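Long-range contacts in 5'-deoxynucleotidase (Archaeoglobus fulgidus, PDB 1YNB), which probably hydrolyses 2'-deoxyribonucleoside 5'-phosphates to deoxyribonucleosides and phosphate as a metal-dependent, homodimeric HD-domain phosphatase: residues G18-S26 / P36-F44; F73-T81 / C94-L104. All coordinates share one frame; numbering follows the deposited sequence.

Interaction 1 of 2, residues G18-S26 / P36-F44; sequences GSLKLTPRS and PESVAEHNF. Unlike the reference sequence in segment 36-44: Asn43 (reference Ser).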
# COMPACT_ATOMS: atom_id res chain seq x y z
N GLY A 18 -16.29 4.92 1.11
CA GLY A 18 -15.24 4.25 1.88
C GLY A 18 -15.58 2.78 2.08
O GLY A 18 -14.67 1.96 2.30
N SER A 19 -16.85 2.40 2.01
CA SER A 19 -17.18 0.95 2.13
C SER A 19 -16.58 0.14 0.97
O SER A 19 -16.46 -1.07 1.06
CB SER A 19 -18.70 0.71 2.21
OG SER A 19 -19.31 0.82 0.94
N LEU A 20 -16.18 0.79 -0.12
CA LEU A 20 -15.54 0.04 -1.18
C LEU A 20 -14.13 -0.43 -0.78
O LEU A 20 -13.57 -1.31 -1.45
CB LEU A 20 -15.46 0.85 -2.47
CG LEU A 20 -16.87 1.01 -3.10
CD1 LEU A 20 -16.78 1.96 -4.28
CD2 LEU A 20 -17.40 -0.35 -3.56
N LYS A 21 -13.58 0.14 0.30
CA LYS A 21 -12.25 -0.31 0.77
C LYS A 21 -12.52 -1.59 1.57
O LYS A 21 -11.59 -2.31 1.92
CB LYS A 21 -11.59 0.64 1.77
CG LYS A 21 -11.52 2.12 1.38
CD LYS A 21 -10.70 2.89 2.47
CE LYS A 21 -10.48 4.38 2.12
NZ LYS A 21 -9.76 5.07 3.25
N LEU A 22 -13.79 -1.83 1.88
CA LEU A 22 -14.19 -2.97 2.70
C LEU A 22 -15.03 -3.96 1.88
O LEU A 22 -15.71 -4.80 2.44
CB LEU A 22 -15.06 -2.46 3.85
CG LEU A 22 -14.43 -1.34 4.68
CD1 LEU A 22 -15.48 -0.68 5.62
CD2 LEU A 22 -13.26 -1.93 5.44
N THR A 23 -15.02 -3.83 0.55
CA THR A 23 -15.77 -4.74 -0.31
C THR A 23 -14.73 -5.56 -1.11
O THR A 23 -14.02 -5.03 -1.97
CB THR A 23 -16.66 -3.95 -1.31
OG1 THR A 23 -17.60 -3.14 -0.59
CG2 THR A 23 -17.41 -4.90 -2.20
N PRO A 24 -14.62 -6.86 -0.84
CA PRO A 24 -13.62 -7.60 -1.62
C PRO A 24 -13.99 -7.77 -3.09
O PRO A 24 -15.18 -7.78 -3.44
CB PRO A 24 -13.56 -8.98 -0.91
CG PRO A 24 -14.91 -9.13 -0.38
CD PRO A 24 -15.32 -7.74 0.13
N ARG A 25 -12.96 -7.88 -3.94
CA ARG A 25 -13.15 -8.22 -5.35
C ARG A 25 -13.40 -9.74 -5.17
O ARG A 25 -12.48 -10.52 -4.96
CB ARG A 25 -11.87 -7.90 -6.10
CG ARG A 25 -11.84 -6.34 -6.39
CD ARG A 25 -12.61 -6.09 -7.74
NE ARG A 25 -11.77 -6.52 -8.85
CZ ARG A 25 -12.19 -6.50 -10.12
NH1 ARG A 25 -13.43 -6.08 -10.37
NH2 ARG A 25 -11.41 -6.89 -11.11
N SER A 26 -14.68 -10.12 -5.27
CA SER A 26 -15.13 -11.48 -4.96
C SER A 26 -14.69 -12.68 -5.74
O SER A 26 -14.69 -13.80 -5.16
CB SER A 26 -16.67 -11.51 -4.89
OG SER A 26 -17.20 -11.22 -6.19
N PRO A 36 -8.01 -10.65 -0.56
CA PRO A 36 -7.80 -10.15 -1.91
C PRO A 36 -7.93 -8.63 -1.99
O PRO A 36 -8.39 -8.00 -1.07
CB PRO A 36 -8.91 -10.84 -2.69
CG PRO A 36 -10.00 -10.83 -1.72
CD PRO A 36 -9.35 -11.24 -0.41
N GLU A 37 -7.59 -8.07 -3.15
CA GLU A 37 -7.75 -6.63 -3.37
C GLU A 37 -9.22 -6.25 -3.09
O GLU A 37 -10.15 -7.08 -3.22
CB GLU A 37 -7.41 -6.30 -4.83
CG GLU A 37 -8.00 -7.30 -5.84
CD GLU A 37 -8.48 -6.63 -7.14
OE1 GLU A 37 -9.14 -7.33 -7.94
OE2 GLU A 37 -8.16 -5.42 -7.35
N SER A 38 -9.46 -4.99 -2.75
CA SER A 38 -10.81 -4.49 -2.48
C SER A 38 -11.29 -3.84 -3.81
O SER A 38 -10.48 -3.60 -4.73
CB SER A 38 -10.80 -3.41 -1.37
OG SER A 38 -10.05 -2.28 -1.77
N VAL A 39 -12.58 -3.59 -3.91
CA VAL A 39 -13.11 -2.94 -5.12
C VAL A 39 -12.41 -1.56 -5.27
O VAL A 39 -12.00 -1.17 -6.37
CB VAL A 39 -14.62 -2.79 -5.01
CG1 VAL A 39 -15.16 -1.93 -6.20
CG2 VAL A 39 -15.26 -4.17 -5.05
N ALA A 40 -12.28 -0.84 -4.17
CA ALA A 40 -11.52 0.43 -4.15
C ALA A 40 -10.12 0.30 -4.80
O ALA A 40 -9.71 1.17 -5.60
CB ALA A 40 -11.36 0.92 -2.67
N GLU A 41 -9.34 -0.74 -4.44
CA GLU A 41 -8.02 -0.92 -5.02
C GLU A 41 -8.08 -1.22 -6.53
O GLU A 41 -7.23 -0.75 -7.30
CB GLU A 41 -7.28 -2.04 -4.27
CG GLU A 41 -6.90 -1.56 -2.84
CD GLU A 41 -6.46 -2.69 -1.92
OE1 GLU A 41 -6.90 -3.84 -2.15
OE2 GLU A 41 -5.71 -2.41 -0.96
N HIS A 42 -9.06 -2.03 -6.95
CA HIS A 42 -9.26 -2.31 -8.39
C HIS A 42 -9.52 -0.95 -9.14
O HIS A 42 -8.90 -0.69 -10.16
CB HIS A 42 -10.47 -3.24 -8.58
CG HIS A 42 -10.99 -3.29 -9.98
ND1 HIS A 42 -10.23 -3.70 -11.04
CD2 HIS A 42 -12.21 -2.97 -10.49
CE1 HIS A 42 -10.95 -3.64 -12.16
NE2 HIS A 42 -12.15 -3.20 -11.85
N ASN A 43 -10.44 -0.13 -8.62
CA ASN A 43 -10.81 1.16 -9.26
C ASN A 43 -9.62 2.12 -9.31
O ASN A 43 -9.43 2.88 -10.27
CB ASN A 43 -11.91 1.84 -8.48
CG ASN A 43 -13.19 1.05 -8.47
OD1 ASN A 43 -13.97 1.15 -7.51
ND2 ASN A 43 -13.44 0.29 -9.53
N PHE A 44 -8.84 2.12 -8.23
CA PHE A 44 -7.65 2.94 -8.16
C PHE A 44 -6.75 2.66 -9.34
O PHE A 44 -6.38 3.58 -10.10
CB PHE A 44 -6.87 2.67 -6.85
CG PHE A 44 -5.47 3.25 -6.83
CD1 PHE A 44 -5.27 4.65 -6.66
CD2 PHE A 44 -4.34 2.42 -6.98
CE1 PHE A 44 -4.00 5.17 -6.66
CE2 PHE A 44 -3.04 2.96 -6.98
CZ PHE A 44 -2.88 4.36 -6.82
O HOH W 1 -8.58 -7.06 -10.50
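Glu37 OE1 is gripped by three donors: Arg25 NE at 2.9 Å, a water that also accepts from Arg25 NH2, and Trp28 NE1. The oxygen lies in the guanidinium plane, yet Arg25 NE meets it from above the carboxylate plane, the two planes standing 87° apart. Bends at chi2 and chi3 fold the arginine back over the helix start, where its guanidinium lies flat on the His42 ring, planes 3° apart and centres 3.4 Å apart. His42 ND1 is hydrogen-bonded to Glu127 OE1, which helps to hold the ring. Backbone bonds set the frame: Arg25 N to Glu37 O, Val39 N to Thr23 O (2.8 Å) and Ala40 N to Leu20 O (3.0 Å), so the loop carbonyls take up two N-H groups of the first helical turn. Leu20 CD2 packs on Val39 CG1 at 3.8 Å, and Thr23 CG2 touches Val39 CG2. Ser38 and Glu41 form a capping box, and Ser38 OG also bonds Glu41 of the second subunit. Here the capped start of helix 39-56 presents His42, probably the first histidine of the H...HD...D metal site characteristic of HD-domain phosphohydrolases, although no metal is bound to it here.

Interaction 2 of 2, residues F73-T81 / C94-L104; sequences FHDLHEART and CDEEGAREEQL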
# COMPACT_ATOMS: atom_id res chain seq x y z
N PHE A 73 -15.63 6.05 -10.77
CA PHE A 73 -17.07 5.90 -10.53
C PHE A 73 -17.68 4.64 -11.12
O PHE A 73 -18.87 4.35 -10.91
CB PHE A 73 -17.82 7.11 -11.11
CG PHE A 73 -17.69 8.35 -10.29
CD1 PHE A 73 -18.60 8.60 -9.25
CD2 PHE A 73 -16.63 9.22 -10.47
CE1 PHE A 73 -18.43 9.72 -8.39
CE2 PHE A 73 -16.45 10.34 -9.63
CZ PHE A 73 -17.35 10.58 -8.59
N HIS A 74 -16.88 3.87 -11.84
CA HIS A 74 -17.35 2.68 -12.52
C HIS A 74 -18.10 1.64 -11.69
O HIS A 74 -19.19 1.22 -12.07
CB HIS A 74 -16.19 2.03 -13.27
CG HIS A 74 -16.61 1.02 -14.29
ND1 HIS A 74 -15.84 -0.08 -14.61
CD2 HIS A 74 -17.71 0.95 -15.07
CE1 HIS A 74 -16.45 -0.78 -15.56
NE2 HIS A 74 -17.59 -0.17 -15.85
N ASP A 75 -17.57 1.21 -10.56
CA ASP A 75 -18.32 0.21 -9.80
C ASP A 75 -18.90 0.81 -8.56
O ASP A 75 -19.27 0.09 -7.65
CB ASP A 75 -17.40 -0.95 -9.38
CG ASP A 75 -16.61 -1.48 -10.52
OD1 ASP A 75 -17.20 -1.66 -11.62
OD2 ASP A 75 -15.40 -1.72 -10.33
N LEU A 76 -19.02 2.13 -8.52
CA LEU A 76 -19.48 2.76 -7.32
C LEU A 76 -20.73 2.14 -6.71
O LEU A 76 -20.83 2.00 -5.49
CB LEU A 76 -19.67 4.25 -7.55
CG LEU A 76 -19.01 5.05 -6.43
CD1 LEU A 76 -17.55 4.59 -6.24
CD2 LEU A 76 -19.04 6.55 -6.77
N HIS A 77 -21.67 1.77 -7.55
CA HIS A 77 -22.90 1.18 -7.03
C HIS A 77 -22.64 -0.13 -6.28
O HIS A 77 -23.46 -0.54 -5.48
CB HIS A 77 -23.89 0.94 -8.17
CG HIS A 77 -23.37 -0.01 -9.20
ND1 HIS A 77 -23.61 -1.37 -9.14
CD2 HIS A 77 -22.52 0.18 -10.23
CE1 HIS A 77 -22.91 -1.97 -10.09
NE2 HIS A 77 -22.24 -1.06 -10.76
N GLU A 78 -21.50 -0.78 -6.52
CA GLU A 78 -21.21 -2.04 -5.82
C GLU A 78 -21.11 -1.85 -4.29
O GLU A 78 -21.09 -2.84 -3.51
CB GLU A 78 -19.93 -2.67 -6.38
CG GLU A 78 -20.10 -3.16 -7.83
CD GLU A 78 -18.87 -3.86 -8.38
OE1 GLU A 78 -17.80 -3.80 -7.75
OE2 GLU A 78 -18.97 -4.48 -9.47
N ALA A 79 -21.07 -0.60 -3.86
CA ALA A 79 -21.02 -0.28 -2.44
C ALA A 79 -22.31 -0.82 -1.84
O ALA A 79 -22.34 -1.21 -0.67
CB ALA A 79 -20.96 1.22 -2.22
N ARG A 80 -23.36 -0.83 -2.66
CA ARG A 80 -24.67 -1.34 -2.25
C ARG A 80 -24.96 -2.71 -2.84
O ARG A 80 -25.68 -3.50 -2.23
CB ARG A 80 -25.78 -0.37 -2.71
CG ARG A 80 -25.70 1.00 -2.06
CD ARG A 80 -26.61 2.05 -2.77
NE ARG A 80 -26.35 3.37 -2.19
CZ ARG A 80 -27.29 4.24 -1.83
NH1 ARG A 80 -28.58 3.95 -1.99
NH2 ARG A 80 -26.93 5.37 -1.23
N THR A 81 -24.43 -3.01 -4.02
CA THR A 81 -24.75 -4.29 -4.66
C THR A 81 -23.73 -5.41 -4.54
O THR A 81 -24.05 -6.56 -4.87
CB THR A 81 -25.03 -4.11 -6.17
OG1 THR A 81 -23.80 -3.88 -6.85
CG2 THR A 81 -25.95 -2.91 -6.39
N CYS A 94 -29.08 -7.62 -11.04
CA CYS A 94 -28.97 -6.39 -10.28
C CYS A 94 -29.43 -5.13 -11.01
O CYS A 94 -29.14 -4.93 -12.19
CB CYS A 94 -27.51 -6.23 -9.85
SG CYS A 94 -27.06 -4.58 -9.38
N ASP A 95 -30.17 -4.28 -10.30
CA ASP A 95 -30.63 -3.04 -10.91
C ASP A 95 -29.55 -1.99 -10.66
O ASP A 95 -29.66 -1.16 -9.76
CB ASP A 95 -31.96 -2.62 -10.30
CG ASP A 95 -32.36 -1.21 -10.69
OD1 ASP A 95 -32.00 -0.75 -11.80
OD2 ASP A 95 -33.06 -0.58 -9.88
N GLU A 96 -28.52 -2.04 -11.49
CA GLU A 96 -27.39 -1.13 -11.40
C GLU A 96 -27.76 0.35 -11.54
O GLU A 96 -27.28 1.19 -10.77
CB GLU A 96 -26.36 -1.51 -12.46
CG GLU A 96 -25.11 -0.65 -12.45
CD GLU A 96 -24.13 -1.06 -13.54
OE1 GLU A 96 -23.91 -2.29 -13.71
OE2 GLU A 96 -23.58 -0.14 -14.21
N GLU A 97 -28.61 0.67 -12.52
CA GLU A 97 -29.00 2.06 -12.73
C GLU A 97 -29.79 2.53 -11.51
O GLU A 97 -29.63 3.66 -11.05
CB GLU A 97 -29.84 2.18 -14.02
CG GLU A 97 -30.09 3.63 -14.49
CD GLU A 97 -28.83 4.50 -14.48
OE1 GLU A 97 -28.50 5.08 -13.41
OE2 GLU A 97 -28.16 4.60 -15.54
N GLY A 98 -30.64 1.66 -10.97
CA GLY A 98 -31.38 2.03 -9.78
C GLY A 98 -30.41 2.34 -8.65
O GLY A 98 -30.52 3.37 -7.97
N ALA A 99 -29.44 1.46 -8.45
CA ALA A 99 -28.44 1.64 -7.39
C ALA A 99 -27.70 2.94 -7.58
O ALA A 99 -27.59 3.74 -6.65
CB ALA A 99 -27.45 0.47 -7.39
N ARG A 100 -27.19 3.17 -8.79
CA ARG A 100 -26.44 4.40 -9.08
C ARG A 100 -27.29 5.65 -8.90
O ARG A 100 -26.83 6.67 -8.37
CB ARG A 100 -25.89 4.38 -10.50
CG ARG A 100 -25.30 5.73 -10.90
CD ARG A 100 -23.96 5.57 -11.57
NE ARG A 100 -24.07 5.39 -13.01
CZ ARG A 100 -23.04 5.02 -13.78
NH1 ARG A 100 -21.84 4.79 -13.24
NH2 ARG A 100 -23.19 4.89 -15.10
N GLU A 101 -28.53 5.56 -9.35
CA GLU A 101 -29.47 6.67 -9.26
C GLU A 101 -29.52 7.21 -7.83
O GLU A 101 -29.14 8.36 -7.56
CB GLU A 101 -30.87 6.21 -9.67
CG GLU A 101 -31.70 7.32 -10.28
CD GLU A 101 -31.10 7.81 -11.57
OE1 GLU A 101 -31.16 7.05 -12.58
OE2 GLU A 101 -30.53 8.94 -11.58
N GLU A 102 -29.98 6.34 -6.93
CA GLU A 102 -30.11 6.67 -5.52
C GLU A 102 -28.77 7.03 -4.90
O GLU A 102 -28.69 7.96 -4.09
CB GLU A 102 -30.73 5.48 -4.79
CG GLU A 102 -31.83 4.81 -5.56
CD GLU A 102 -32.72 3.97 -4.67
OE1 GLU A 102 -32.20 3.35 -3.71
OE2 GLU A 102 -33.94 3.92 -4.94
N GLN A 103 -27.72 6.32 -5.28
CA GLN A 103 -26.41 6.61 -4.72
C GLN A 103 -25.94 8.02 -5.07
O GLN A 103 -25.37 8.70 -4.22
CB GLN A 103 -25.40 5.58 -5.23
CG GLN A 103 -24.04 5.67 -4.59
CD GLN A 103 -23.10 4.61 -5.15
OE1 GLN A 103 -22.91 4.52 -6.37
NE2 GLN A 103 -22.51 3.81 -4.26
N LEU A 104 -26.21 8.47 -6.29
CA LEU A 104 -25.77 9.81 -6.70
C LEU A 104 -26.82 10.91 -6.59
O LEU A 104 -26.64 12.00 -7.17
CB LEU A 104 -25.22 9.77 -8.12
CG LEU A 104 -23.98 8.89 -8.27
CD1 LEU A 104 -23.61 8.78 -9.71
CD2 LEU A 104 -22.82 9.47 -7.46
O HOH W 2 -21.01 6.58 -10.49
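Gln103 NE2 donates to Leu76 O at 2.8 Å with an N-H...O angle of 167°, the single direct hydrogen bond between 73-81 and 94-104. The glutamine chain is fully extended, CG anti to the backbone N (chi1 -173°), and this reach carries its amide from the helix to the turn. The acceptor lies in the amide plane, but NE2 stands well above the carbonyl plane of Leu76, while Ala79 N reaches the same oxygen from the opposite face. Glu16 OE2 is a further partner of NE2. With an alanine here, Leu76 O would probably lose its donor from helix 96-103 and Glu16 its bond to the amide, and the contact along Arg80 NE, where CG now lies, would be thinned.

His77 is the other centre. Its CG sits between the backbone N and the carbonyl carbon (chi1 61°), which turns the ring toward the start of helix 96-103. Glu96 CG lies over the middle of one ring face, 3.4 Å from the centroid in a CH-pi contact, and the carboxylate beyond it runs nearly parallel to the ring. Ala99 CB touches His77 CB at 3.7 Å and Thr81 CG2 at 3.8 Å; Thr81 CG2 also meets Cys94 SG at 3.6 Å.

Arg80 stretches antiparallel to Gln103, its guanidinium having Gln103 CA over one face at 3.7 Å from NH2. Its NE forms a salt bridge with Glu16, whereas Glu102 OE1 is only a nearby opposite charge. At the far end a water donates to Phe73 O and is weakly linked to Arg100 NH1.

Helix 96-103 thus packs against the turn-rich segment that leads from helix 61-73 into helix 78-81, with Phe13 of helix 8-18 touching Leu76, Gln103 and Leu104, and helix 39-56 lying against Asp75 and Glu78.

Following the chain from the N terminus, helix 8-18 runs into 18-26, and interaction 1 closes a short loop: the chain returns, so that 36-44, with the start of helix 39-56, lies against 18-26. Interaction 2 opens at the end of helix 61-73 and closes a second loop, joining 73-81 to helix 96-103. The two are in series, neither nested nor crossed, with centres about 15 Å apart. They nevertheless touch: Asn43 ND2 lies 2.9 Å from Asp75 OD2, a probable hydrogen bond, and Leu20 CD1 packs on Leu76 CD1 at 3.4 Å. His42 from one contact and His74 and Asp75 from the other converge with Asp124, consistent with an HD-type metal site. Both contacts also meet the second subunit.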